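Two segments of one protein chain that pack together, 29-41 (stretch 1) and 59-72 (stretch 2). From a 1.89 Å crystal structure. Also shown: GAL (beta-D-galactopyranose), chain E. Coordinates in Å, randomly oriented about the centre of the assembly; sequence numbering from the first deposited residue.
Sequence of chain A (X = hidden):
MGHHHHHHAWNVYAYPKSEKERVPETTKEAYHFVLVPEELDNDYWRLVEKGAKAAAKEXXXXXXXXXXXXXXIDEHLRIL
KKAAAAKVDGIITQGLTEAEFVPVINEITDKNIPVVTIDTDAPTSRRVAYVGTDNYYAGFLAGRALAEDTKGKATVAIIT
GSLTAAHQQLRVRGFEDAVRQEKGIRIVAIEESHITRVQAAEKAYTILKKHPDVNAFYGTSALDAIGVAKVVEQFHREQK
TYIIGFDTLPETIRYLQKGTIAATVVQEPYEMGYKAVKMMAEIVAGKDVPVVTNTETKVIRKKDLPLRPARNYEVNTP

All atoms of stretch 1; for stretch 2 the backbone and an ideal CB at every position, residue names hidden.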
ATOM      1  N   GLU A  29      -4.934   2.463  32.964  1.00 45.10           N
ATOM      2  CA  GLU A  29      -3.804   1.597  33.292  1.00 48.98           C
ATOM      3  C   GLU A  29      -2.818   1.524  32.139  1.00 43.71           C
ATOM      4  O   GLU A  29      -1.603   1.651  32.331  1.00 40.26           O
ATOM      5  CB  GLU A  29      -4.299   0.187  33.627  1.00 56.57           C
ATOM      6  CG  GLU A  29      -4.560  -0.075  35.093  1.00 62.85           C
ATOM      7  CD  GLU A  29      -5.553  -1.196  35.342  1.00 70.97           C
ATOM      8  OE1 GLU A  29      -6.345  -1.071  36.301  1.00 66.24           O
ATOM      9  OE2 GLU A  29      -5.544  -2.194  34.587  1.00 74.10           O
ATOM     10  N   ALA A  30      -3.327   1.321  30.932  1.00 37.86           N
ATOM     11  CA  ALA A  30      -2.507   0.918  29.801  1.00 33.86           C
ATOM     12  C   ALA A  30      -2.150   2.110  28.929  1.00 28.75           C
ATOM     13  O   ALA A  30      -2.820   3.145  28.941  1.00 31.88           O
ATOM     14  CB  ALA A  30      -3.239  -0.137  28.968  1.00 35.81           C
ATOM     15  N   TYR A  31      -1.071   1.955  28.170  1.00 23.53           N
ATOM     16  CA  TYR A  31      -0.810   2.867  27.067  1.00 23.24           C
ATOM     17  C   TYR A  31      -1.888   2.704  26.001  1.00 20.20           C
ATOM     18  O   TYR A  31      -2.360   1.598  25.744  1.00 24.24           O
ATOM     19  CB  TYR A  31       0.567   2.594  26.455  1.00 25.05           C
ATOM     20  CG  TYR A  31       1.739   2.926  27.368  1.00 28.24           C
ATOM     21  CD1 TYR A  31       2.037   4.242  27.682  1.00 29.42           C
ATOM     22  CD2 TYR A  31       2.556   1.927  27.888  1.00 26.40           C
ATOM     23  CE1 TYR A  31       3.105   4.563  28.499  1.00 27.17           C
ATOM     24  CE2 TYR A  31       3.636   2.244  28.713  1.00 33.23           C
ATOM     25  CZ  TYR A  31       3.902   3.567  29.009  1.00 31.30           C
ATOM     26  OH  TYR A  31       4.960   3.921  29.825  1.00 31.86           O
ATOM     27  N   HIS A  32      -2.254   3.805  25.355  1.00 20.82           N
ATOM     28  CA  HIS A  32      -3.235   3.797  24.273  1.00 21.81           C
ATOM     29  C   HIS A  32      -2.533   4.234  22.992  1.00 22.25           C
ATOM     30  O   HIS A  32      -2.105   5.389  22.880  1.00 18.86           O
ATOM     31  CB  HIS A  32      -4.414   4.717  24.593  1.00 23.73           C
ATOM     32  CG  HIS A  32      -5.135   4.372  25.866  1.00 29.22           C
ATOM     33  ND1 HIS A  32      -5.967   3.279  25.984  1.00 40.44           N
ATOM     34  CD2 HIS A  32      -5.157   4.988  27.071  1.00 31.36           C
ATOM     35  CE1 HIS A  32      -6.458   3.226  27.211  1.00 29.65           C
ATOM     36  NE2 HIS A  32      -5.985   4.255  27.888  1.00 33.23           N
ATOM     37  N   PHE A  33      -2.401   3.307  22.038  1.00 21.89           N
ATOM     38  CA  PHE A  33      -1.883   3.579  20.703  1.00 21.43           C
ATOM     39  C   PHE A  33      -3.031   3.501  19.706  1.00 21.33           C
ATOM     40  O   PHE A  33      -3.884   2.614  19.806  1.00 21.23           O
ATOM     41  CB  PHE A  33      -0.817   2.563  20.260  1.00 16.95           C
ATOM     42  CG  PHE A  33       0.397   2.475  21.161  1.00 18.87           C
ATOM     43  CD1 PHE A  33       0.649   3.430  22.140  1.00 18.39           C
ATOM     44  CD2 PHE A  33       1.290   1.425  21.002  1.00 17.28           C
ATOM     45  CE1 PHE A  33       1.773   3.326  22.958  1.00 18.41           C
ATOM     46  CE2 PHE A  33       2.411   1.319  21.810  1.00 19.16           C
ATOM     47  CZ  PHE A  33       2.640   2.271  22.801  1.00 21.45           C
ATOM     48  N   VAL A  34      -3.044   4.407  18.734  1.00 18.56           N
ATOM     49  CA  VAL A  34      -4.052   4.402  17.681  1.00 16.48           C
ATOM     50  C   VAL A  34      -3.373   4.035  16.368  1.00 19.38           C
ATOM     51  O   VAL A  34      -2.315   4.579  16.038  1.00 17.69           O
ATOM     52  CB  VAL A  34      -4.766   5.758  17.563  1.00 17.80           C
ATOM     53  CG1 VAL A  34      -5.785   5.715  16.404  1.00 19.61           C
ATOM     54  CG2 VAL A  34      -5.469   6.114  18.895  1.00 17.93           C
ATOM     55  N   LEU A  35      -3.977   3.113  15.627  1.00 19.91           N
ATOM     56  CA  LEU A  35      -3.547   2.779  14.272  1.00 21.37           C
ATOM     57  C   LEU A  35      -4.644   3.250  13.332  1.00 19.66           C
ATOM     58  O   LEU A  35      -5.802   2.849  13.486  1.00 17.52           O
ATOM     59  CB  LEU A  35      -3.300   1.279  14.112  1.00 15.43           C
ATOM     60  CG  LEU A  35      -3.079   0.767  12.681  1.00 15.79           C
ATOM     61  CD1 LEU A  35      -1.813   1.350  12.054  1.00 17.22           C
ATOM     62  CD2 LEU A  35      -3.045  -0.758  12.662  1.00 15.24           C
ATOM     63  N   VAL A  36      -4.290   4.117  12.391  1.00 18.34           N
ATOM     64  CA  VAL A  36      -5.241   4.673  11.436  1.00 19.29           C
ATOM     65  C   VAL A  36      -4.961   4.038  10.075  1.00 20.66           C
ATOM     66  O   VAL A  36      -3.890   4.277   9.497  1.00 23.57           O
ATOM     67  CB  VAL A  36      -5.138   6.200  11.360  1.00 17.95           C
ATOM     68  CG1 VAL A  36      -6.141   6.736  10.349  1.00 22.59           C
ATOM     69  CG2 VAL A  36      -5.354   6.814  12.740  1.00 20.50           C
ATOM     70  N   PRO A  37      -5.857   3.213   9.542  1.00 19.64           N
ATOM     71  CA  PRO A  37      -5.659   2.655   8.203  1.00 19.69           C
ATOM     72  C   PRO A  37      -6.161   3.616   7.131  1.00 19.09           C
ATOM     73  O   PRO A  37      -6.875   4.578   7.401  1.00 18.82           O
ATOM     74  CB  PRO A  37      -6.513   1.391   8.234  1.00 19.12           C
ATOM     75  CG  PRO A  37      -7.708   1.838   9.046  1.00 19.93           C
ATOM     76  CD  PRO A  37      -7.106   2.713  10.154  1.00 20.40           C
ATOM     77  N   GLU A  38      -5.767   3.331   5.886  1.00 20.13           N
ATOM     78  CA  GLU A  38      -6.275   4.106   4.763  1.00 18.07           C
ATOM     79  C   GLU A  38      -7.790   3.959   4.651  1.00 21.32           C
ATOM     80  O   GLU A  38      -8.490   4.918   4.325  1.00 21.34           O
ATOM     81  CB  GLU A  38      -5.589   3.656   3.468  1.00 17.56           C
ATOM     82  CG  GLU A  38      -5.909   4.467   2.221  1.00 21.47           C
ATOM     83  CD  GLU A  38      -4.981   4.089   1.058  1.00 23.61           C
ATOM     84  OE1 GLU A  38      -4.118   3.209   1.267  1.00 22.22           O
ATOM     85  OE2 GLU A  38      -5.109   4.660  -0.049  1.00 25.17           O
ATOM     86  N   GLU A  39      -8.305   2.766   4.948  1.00 19.08           N
ATOM     87  CA  GLU A  39      -9.723   2.449   4.839  1.00 21.88           C
ATOM     88  C   GLU A  39      -9.998   1.280   5.770  1.00 22.63           C
ATOM     89  O   GLU A  39      -9.287   0.267   5.721  1.00 22.68           O
ATOM     90  CB  GLU A  39     -10.109   2.104   3.397  1.00 20.60           C
ATOM     91  CG  GLU A  39     -11.630   2.018   3.150  1.00 27.32           C
ATOM     92  CD  GLU A  39     -11.959   1.792   1.680  1.00 24.84           C
ATOM     93  OE1 GLU A  39     -12.178   0.625   1.280  1.00 24.25           O
ATOM     94  OE2 GLU A  39     -11.943   2.782   0.916  1.00 22.08           O
ATOM     95  N   LEU A  40     -11.025   1.432   6.613  1.00 21.95           N
ATOM     96  CA  LEU A  40     -11.206   0.571   7.779  1.00 26.39           C
ATOM     97  C   LEU A  40     -11.266  -0.904   7.396  1.00 22.23           C
ATOM     98  O   LEU A  40     -10.506  -1.725   7.921  1.00 21.20           O
ATOM     99  CB  LEU A  40     -12.479   0.977   8.531  1.00 24.18           C
ATOM    100  CG  LEU A  40     -12.623   0.506   9.978  1.00 30.17           C
ATOM    101  CD1 LEU A  40     -11.726   1.308  10.883  1.00 23.89           C
ATOM    102  CD2 LEU A  40     -14.082   0.605  10.449  1.00 23.97           C
ATOM    103  N   ASP A  41     -12.184  -1.270   6.506  1.00 22.41           N
ATOM    104  CA  ASP A  41     -12.381  -2.673   6.170  1.00 24.58           C
ATOM    105  C   ASP A  41     -11.673  -3.084   4.875  1.00 25.63           C
ATOM    106  O   ASP A  41     -12.046  -4.093   4.264  1.00 25.82           O
ATOM    107  CB  ASP A  41     -13.873  -2.995   6.092  1.00 28.94           C
ATOM    108  CG  ASP A  41     -14.160  -4.489   6.234  1.00 39.46           C
ATOM    109  OD1 ASP A  41     -13.504  -5.148   7.081  1.00 33.82           O
ATOM    110  OD2 ASP A  41     -15.040  -5.005   5.495  1.00 39.67           O
ATOM    111  N   UNK A  59       2.526  -6.795  24.385  1.00 31.52           N
ATOM    112  CA  UNK A  59       3.048  -5.705  25.205  1.00 34.81           C
ATOM    113  C   UNK A  59       2.071  -5.234  26.269  1.00 33.00           C
ATOM    114  O   UNK A  59       2.452  -4.426  27.123  1.00 36.11           O
ATOM    115  CB  UNK A  59       3.431  -4.523  24.312  1.00 34.81           C
ATOM    116  N   UNK A  60       0.830  -5.700  26.243  1.00 27.24           N
ATOM    117  CA  UNK A  60      -0.141  -5.196  27.189  1.00 26.70           C
ATOM    118  C   UNK A  60      -0.534  -3.756  26.960  1.00 32.17           C
ATOM    119  O   UNK A  60      -0.873  -3.059  27.920  1.00 36.38           O
ATOM    120  CB  UNK A  60       0.404  -5.349  28.610  1.00 26.70           C
ATOM    121  N   UNK A  61      -0.499  -3.285  25.713  1.00 27.46           N
ATOM    122  CA  UNK A  61      -0.975  -1.952  25.390  1.00 24.34           C
ATOM    123  C   UNK A  61      -2.336  -2.087  24.714  1.00 24.77           C
ATOM    124  O   UNK A  61      -2.701  -3.145  24.191  1.00 27.70           O
ATOM    125  CB  UNK A  61       0.019  -1.207  24.497  1.00 24.34           C
ATOM    126  N   UNK A  62      -3.107  -1.000  24.747  1.00 24.54           N
ATOM    127  CA  UNK A  62      -4.409  -0.936  24.091  1.00 29.19           C
ATOM    128  C   UNK A  62      -4.219  -0.336  22.703  1.00 28.57           C
ATOM    129  O   UNK A  62      -3.808   0.822  22.564  1.00 30.63           O
ATOM    130  CB  UNK A  62      -5.406  -0.117  24.913  1.00 29.19           C
ATOM    131  N   UNK A  63      -4.486  -1.128  21.680  1.00 26.30           N
ATOM    132  CA  UNK A  63      -4.377  -0.670  20.305  1.00 25.07           C
ATOM    133  C   UNK A  63      -5.775  -0.430  19.750  1.00 28.35           C
ATOM    134  O   UNK A  63      -6.572  -1.368  19.647  1.00 27.99           O
ATOM    135  CB  UNK A  63      -3.614  -1.681  19.447  1.00 25.07           C
ATOM    136  N   UNK A  64      -6.076   0.826  19.429  1.00 25.31           N
ATOM    137  CA  UNK A  64      -7.361   1.220  18.873  1.00 27.18           C
ATOM    138  C   UNK A  64      -7.203   1.379  17.366  1.00 25.04           C
ATOM    139  O   UNK A  64      -6.357   2.160  16.918  1.00 21.56           O
ATOM    140  CB  UNK A  64      -7.872   2.512  19.515  1.00 27.18           C
ATOM    141  N   UNK A  65      -8.006   0.634  16.595  1.00 21.42           N
ATOM    142  CA  UNK A  65      -7.998   0.670  15.129  1.00 21.66           C
ATOM    143  C   UNK A  65      -9.119   1.594  14.678  1.00 24.17           C
ATOM    144  O   UNK A  65     -10.302   1.260  14.831  1.00 25.32           O
ATOM    145  CB  UNK A  65      -8.162  -0.728  14.530  1.00 21.66           C
ATOM    146  N   UNK A  66      -8.757   2.772  14.158  1.00 20.35           N
ATOM    147  CA  UNK A  66      -9.733   3.826  13.877  1.00 23.26           C
ATOM    148  C   UNK A  66      -9.389   4.450  12.537  1.00 23.14           C
ATOM    149  O   UNK A  66      -8.293   4.993  12.371  1.00 22.48           O
ATOM    150  CB  UNK A  66      -9.752   4.882  14.984  1.00 23.26           C
ATOM    151  N   UNK A  67     -10.330   4.410  11.596  1.00 20.99           N
ATOM    152  CA  UNK A  67     -10.071   4.873  10.256  1.00 22.57           C
ATOM    153  C   UNK A  67     -11.328   5.165   9.460  1.00 27.33           C
ATOM    154  O   UNK A  67     -12.450   4.830   9.863  1.00 25.50           O
ATOM    155  CB  UNK A  67      -9.225   3.837   9.514  1.00 22.57           C
ATOM    156  N   UNK A  68     -11.155   5.815   8.311  1.00 25.24           N
ATOM    157  CA  UNK A  68     -12.311   6.145   7.463  1.00 27.32           C
ATOM    158  C   UNK A  68     -13.008   4.896   6.945  1.00 26.17           C
ATOM    159  O   UNK A  68     -12.369   3.915   6.553  1.00 22.25           O
ATOM    160  CB  UNK A  68     -11.873   7.015   6.283  1.00 27.32           C
ATOM    161  N   UNK A  69     -14.338   4.938   6.915  1.00 28.30           N
ATOM    162  CA  UNK A  69     -15.047   3.836   6.274  1.00 27.16           C
ATOM    163  C   UNK A  69     -14.765   3.813   4.783  1.00 23.51           C
ATOM    164  O   UNK A  69     -14.722   2.739   4.174  1.00 24.56           O
ATOM    165  CB  UNK A  69     -16.552   3.944   6.526  1.00 27.16           C
ATOM    166  N   UNK A  70     -14.543   4.985   4.195  1.00 23.09           N
ATOM    167  CA  UNK A  70     -14.216   5.141   2.785  1.00 27.57           C
ATOM    168  C   UNK A  70     -12.981   6.031   2.705  1.00 28.19           C
ATOM    169  O   UNK A  70     -12.979   7.131   3.268  1.00 27.59           O
ATOM    170  CB  UNK A  70     -15.386   5.730   1.994  1.00 27.57           C
ATOM    171  N   UNK A  71     -11.928   5.552   2.035  1.00 26.46           N
ATOM    172  CA  UNK A  71     -10.664   6.288   1.999  1.00 26.45           C
ATOM    173  C   UNK A  71     -10.897   7.723   1.551  1.00 27.75           C
ATOM    174  O   UNK A  71     -11.591   7.973   0.567  1.00 23.60           O
ATOM    175  CB  UNK A  71      -9.663   5.599   1.069  1.00 26.45           C
ATOM    176  N   UNK A  72     -10.332   8.667   2.296  1.00 26.99           N
ATOM    177  CA  UNK A  72     -10.635  10.078   2.095  1.00 25.60           C
ATOM    178  C   UNK A  72      -9.644  10.919   2.882  1.00 26.21           C
ATOM    179  O   UNK A  72      -9.514  10.739   4.096  1.00 22.52           O
ATOM    180  CB  UNK A  72     -12.071  10.398   2.514  1.00 25.60           C
TER
HETATM  181  C1  GAL E 401      -1.702  -1.778  -0.703  1.00 16.19           C
HETATM  182  C2  GAL E 401      -1.232  -0.531   0.019  1.00 17.95           C
HETATM  183  C3  GAL E 401      -2.221  -0.110   1.121  1.00 17.31           C
HETATM  184  C4  GAL E 401      -3.610   0.075   0.533  1.00 16.41           C
HETATM  185  C5  GAL E 401      -4.022  -1.154  -0.259  1.00 20.18           C
HETATM  186  C6  GAL E 401      -5.332  -0.950  -1.024  1.00 19.10           C
HETATM  187  O1  GAL E 401      -0.782  -2.114  -1.723  1.00 20.53           O
HETATM  188  O2  GAL E 401       0.046  -0.746   0.635  1.00 16.36           O
HETATM  189  O3  GAL E 401      -1.852   1.131   1.638  1.00 18.48           O
HETATM  190  O4  GAL E 401      -3.638   1.223  -0.322  1.00 18.15           O
HETATM  191  O5  GAL E 401      -3.010  -1.556  -1.267  1.00 19.67           O
HETATM  192  O6  GAL E 401      -5.875  -2.187  -1.431  1.00 20.40           O

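Position 59 points its CB toward stretch 1 but has none of its atoms within 5.5 Å, so many side chains would do; it is L59, which closes a helix. Position 60 has phi 69° and psi 30°, which favour glycine, and G60 ends that helix in a Schellman motif.

At 61 the CB lies 4.4 Å from F33 CE2, beside an aromatic ring, and a small or branched apolar residue suits it. V61 sits over one face of the F33 ring, with CG2 3.9 Å from F33 CD2.

From 62 to 65 the backbone runs parallel to H32-L35, its side chains alternating between the two faces of the sheet. At 62 the CB is 3.6 Å from H32 ND1, so an acceptor is welcome: aspartate, asparagine or perhaps a longer acid. D62 takes a hydrogen bond from H32 ND1 to OD2 (3.0 Å), in the plane of the imidazole, while its backbone N bonds to Y31 O (2.9 Å).

Position 63 shares a face with F33 and L35, which calls for an aliphatic residue. L63 brings CD1 to 4.0 Å from F33 CB. Position 64 returns to the side of H32 and V34, where the CB lies 4.4 Å from V34 CG2; a beta-branched or a long polar residue could fit. E64 lays its chain along V34, and its backbone N bonds to F33 O (2.9 Å).

Position 65, on the face of L35, looks along a surface made by L35, P37 and L40, with the L40 carbonyl farther on. A long apolar side chain would fit, and an aromatic one ending in a donor would use all of it. Y65 puts one ring face against P37, whose CD lies 4.2 Å from the ring centroid in a CH-pi contact, and its OH donates to L40 O (2.7 Å).

Position 66 has its CB 4.3 Å from V34 CG1, a place for an aliphatic residue; I66 sets CD1 4.0 Å from V34 CG1. At 67 an ideal CB would be 2.5 Å from P37 CD, a clash, so glycine fits: G67.

Position 68 has phi -64°, compatible with proline, and its carbonyl accepts from L40 N. P68 packs CD 3.5 Å from P37 O. Positions 69 and 70 point away, so polar residues serve: R69 and Q70.

At 71 the CB lies 3.6 Å from E39 OE2 and 3.5 Å from E38 O, favouring something small. A71 fits, its N bonding to E39 OE2 (3.0 Å). Position 72 is out of reach of stretch 1; N72 caps the following helix.

Stretch 2, residues 59-72: LGVDLEYIGPRQAN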
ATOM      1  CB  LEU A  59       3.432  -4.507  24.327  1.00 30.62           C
ATOM      2  CG  LEU A  59       4.558  -4.676  23.311  1.00 29.92           C
ATOM      3  CD1 LEU A  59       4.614  -3.460  22.407  1.00 34.38           C
ATOM      4  CD2 LEU A  59       5.882  -4.869  23.994  1.00 30.56           C
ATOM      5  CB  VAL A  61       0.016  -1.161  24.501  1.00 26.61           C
ATOM      6  CG1 VAL A  61       1.471  -1.319  25.004  1.00 26.21           C
ATOM      7  CG2 VAL A  61      -0.118  -1.569  23.071  1.00 25.27           C
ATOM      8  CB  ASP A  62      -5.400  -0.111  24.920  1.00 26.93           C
ATOM      9  CG  ASP A  62      -6.734   0.125  24.195  1.00 38.51           C
ATOM     10  OD1 ASP A  62      -7.311  -0.836  23.639  1.00 43.76           O
ATOM     11  OD2 ASP A  62      -7.198   1.285  24.167  1.00 35.90           O
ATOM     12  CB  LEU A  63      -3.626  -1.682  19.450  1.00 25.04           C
ATOM     13  CG  LEU A  63      -3.454  -1.090  18.063  1.00 26.36           C
ATOM     14  CD1 LEU A  63      -2.091  -0.457  17.936  1.00 22.30           C
ATOM     15  CD2 LEU A  63      -3.689  -2.152  17.028  1.00 26.93           C
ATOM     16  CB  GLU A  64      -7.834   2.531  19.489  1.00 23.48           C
ATOM     17  CG  GLU A  64      -7.566   2.695  20.977  1.00 29.19           C
ATOM     18  CD  GLU A  64      -8.108   4.034  21.441  1.00 32.91           C
ATOM     19  OE1 GLU A  64      -9.078   4.468  20.785  1.00 42.15           O
ATOM     20  OE2 GLU A  64      -7.592   4.652  22.408  1.00 28.17           O
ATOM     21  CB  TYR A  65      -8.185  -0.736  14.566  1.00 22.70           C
ATOM     22  CG  TYR A  65      -8.125  -0.895  13.052  1.00 22.99           C
ATOM     23  CD1 TYR A  65      -6.915  -0.841  12.371  1.00 21.59           C
ATOM     24  CD2 TYR A  65      -9.278  -1.169  12.316  1.00 23.01           C
ATOM     25  CE1 TYR A  65      -6.856  -1.025  10.982  1.00 20.12           C
ATOM     26  CE2 TYR A  65      -9.232  -1.356  10.944  1.00 19.72           C
ATOM     27  CZ  TYR A  65      -8.016  -1.281  10.279  1.00 23.30           C
ATOM     28  OH  TYR A  65      -7.958  -1.472   8.909  1.00 19.52           O
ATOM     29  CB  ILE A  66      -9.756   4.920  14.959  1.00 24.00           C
ATOM     30  CG1 ILE A  66      -9.890   4.319  16.358  1.00 27.91           C
ATOM     31  CG2 ILE A  66     -10.884   5.891  14.690  1.00 22.54           C
ATOM     32  CD1 ILE A  66      -9.644   5.310  17.461  1.00 26.50           C
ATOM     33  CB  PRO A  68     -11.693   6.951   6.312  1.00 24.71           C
ATOM     34  CG  PRO A  68     -10.285   7.336   6.780  1.00 24.77           C
ATOM     35  CD  PRO A  68      -9.873   6.282   7.750  1.00 22.47           C
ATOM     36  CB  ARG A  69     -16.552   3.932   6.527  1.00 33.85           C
ATOM     37  CG  ARG A  69     -17.306   2.649   6.178  1.00 34.01           C
ATOM     38  CD  ARG A  69     -18.784   2.890   6.262  1.00 44.60           C
ATOM     39  NE  ARG A  69     -19.013   3.818   7.352  1.00 45.74           N
ATOM     40  CZ  ARG A  69     -19.949   4.752   7.355  1.00 42.91           C
ATOM     41  NH1 ARG A  69     -20.766   4.879   6.312  1.00 40.16           N
ATOM     42  NH2 ARG A  69     -20.054   5.558   8.406  1.00 40.10           N
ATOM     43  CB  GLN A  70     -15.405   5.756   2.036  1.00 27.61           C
ATOM     44  CG  GLN A  70     -15.407   5.518   0.557  1.00 31.06           C
ATOM     45  CD  GLN A  70     -16.768   5.788  -0.060  1.00 34.13           C
ATOM     46  OE1 GLN A  70     -17.403   4.884  -0.606  1.00 32.54           O
ATOM     47  NE2 GLN A  70     -17.223   7.031   0.031  1.00 29.85           N
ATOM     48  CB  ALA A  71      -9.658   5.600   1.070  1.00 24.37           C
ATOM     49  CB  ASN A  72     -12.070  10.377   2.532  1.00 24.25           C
ATOM     50  CG  ASN A  72     -12.465  11.816   2.297  1.00 29.81           C
ATOM     51  OD1 ASN A  72     -12.250  12.673   3.152  1.00 28.24           O
ATOM     52  ND2 ASN A  72     -13.064  12.089   1.138  1.00 28.66           N
TER
HETATM   53  O   HOH W   1       0.348  -0.612  28.609  1.00 31.00           O
HETATM   54  O   HOH W   2      -7.772   7.506   3.849  1.00 21.04           O
HETATM   55  O   HOH W   3     -14.140   0.492   5.392  1.00 27.00           O
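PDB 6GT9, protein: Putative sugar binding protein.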